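Local coordinates for malate dehydrogenase (Picrophilus torridus, PDB 4BGV), which catalyses the reversible, NAD-dependent oxidation of (S)-malate to oxaloacetate in the tricarboxylic acid cycle, at the interface of chains A and B. Residues are numbered along the deposited sequence; one frame, centred on the assembly and turned at random. Chains: chain A/B, Malate dehydrogenase.

The interface of chains A and B. Residues chain A 249-250, 252, 279; chain B 165-168.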
# COMPACT_ATOMS: atom_id res chain seq x y z
N ARG A 249 -1.90 -2.68 17.24
CA ARG A 249 -1.88 -3.86 16.37
C ARG A 249 -1.69 -5.18 17.14
O ARG A 249 -2.02 -6.27 16.62
CB ARG A 249 -0.77 -3.73 15.32
CG ARG A 249 -1.01 -2.67 14.24
CD ARG A 249 -0.05 -2.84 13.06
NE ARG A 249 -0.24 -4.12 12.37
CZ ARG A 249 0.52 -4.56 11.37
NH1 ARG A 249 1.53 -3.81 10.91
NH2 ARG A 249 0.28 -5.74 10.81
N LYS A 250 -1.15 -5.09 18.35
CA LYS A 250 -0.76 -6.27 19.13
C LYS A 250 0.27 -7.14 18.39
O LYS A 250 0.18 -8.38 18.41
CB LYS A 250 -1.96 -7.14 19.54
CG LYS A 250 -3.24 -6.39 19.95
CD LYS A 250 -3.10 -5.61 21.25
CE LYS A 250 -4.48 -5.15 21.74
NZ LYS A 250 -4.41 -4.06 22.77
N VAL A 252 3.68 -9.09 18.00
CA VAL A 252 4.52 -9.82 18.95
C VAL A 252 5.93 -9.84 18.40
O VAL A 252 6.24 -10.58 17.45
CB VAL A 252 4.00 -11.25 19.22
CG1 VAL A 252 4.96 -12.00 20.15
CG2 VAL A 252 2.60 -11.20 19.81
N LYS A 279 3.95 -8.42 23.47
CA LYS A 279 2.81 -7.95 22.69
C LYS A 279 2.76 -6.43 22.81
O LYS A 279 2.71 -5.90 23.92
CB LYS A 279 1.49 -8.56 23.21
CG LYS A 279 0.28 -8.17 22.35
CD LYS A 279 -1.07 -8.47 23.03
CE LYS A 279 -1.18 -9.92 23.45
NZ LYS A 279 -2.58 -10.29 23.86
N LEU B 165 -5.97 -15.34 20.99
CA LEU B 165 -4.79 -14.90 21.74
C LEU B 165 -4.64 -13.39 21.78
O LEU B 165 -3.75 -12.87 22.46
CB LEU B 165 -3.54 -15.55 21.15
CG LEU B 165 -3.34 -17.03 21.53
CD1 LEU B 165 -2.40 -17.75 20.56
CD2 LEU B 165 -2.83 -17.18 22.99
N ASN B 166 -5.52 -12.68 21.07
CA ASN B 166 -5.47 -11.22 20.96
C ASN B 166 -4.08 -10.74 20.53
O ASN B 166 -3.41 -9.99 21.24
CB ASN B 166 -5.86 -10.58 22.29
CG ASN B 166 -6.10 -9.10 22.18
OD1 ASN B 166 -6.48 -8.58 21.13
ND2 ASN B 166 -5.89 -8.39 23.28
N VAL B 167 -3.65 -11.22 19.36
CA VAL B 167 -2.37 -10.83 18.77
C VAL B 167 -2.58 -10.51 17.30
O VAL B 167 -3.61 -10.87 16.70
CB VAL B 167 -1.31 -11.95 18.90
CG1 VAL B 167 -0.96 -12.20 20.37
CG2 VAL B 167 -1.78 -13.25 18.23
N SER B 168 -1.61 -9.82 16.72
CA SER B 168 -1.64 -9.45 15.31
C SER B 168 -1.78 -10.67 14.39
O SER B 168 -1.15 -11.69 14.62
CB SER B 168 -0.32 -8.76 14.94
OG SER B 168 -0.25 -8.51 13.55
O HOH W 1 -3.45 -12.24 25.66
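A:Lys279 and A:Lys250 dock on B:Leu165 to B:Ser168 in a mixed polar and apolar patch of the two-fold symmetric A/B interface, repeated with the chains exchanged and likely to join two identical subunits of the deposited tetramer. The side-chain amine NZ of A:Lys279 donates to the main-chain carbonyl O of B:Asn166 at 2.8 Å, from above the carbonyl plane, and reaches B:Leu165 O at 3.2 Å, within the plane. A water also bonds to NZ and, more distantly, to B:Leu165 O. CG lies opposite the backbone N (chi1 -176°) and the chain kinks at chi3 (-55°), turning the amine toward these carbonyls while CE lies 3.8 Å from B:Val167 CG1. Both carbonyls sit where helix 150-165 ends, so their partial negative charge would probably favour the ammonium form. Cut back to alanine, A:Lys279 would probably leave both carbonyls without this donor and open a gap beside B:Val167 CG1. Nearby, the backbone N of B:Ser168 donates to A:Lys250 O at 2.9 Å, well above that carbonyl's plane. The side chain of A:Lys250 slants across B:Asn166, CE passing 3.9 Å from the amide ND2. Beside the A:Lys279 chain, away from the A:Lys250 side chain, A:Val252 CG2 meets B:Val167 CG1 at 3.7 Å. Chain A contributes strands 251-259 and 272-281 with the loop leading into the first, chain B the end of helix 150-165 and the following loop; the contact's centre lies about 22 Å from the catalytic A:His180.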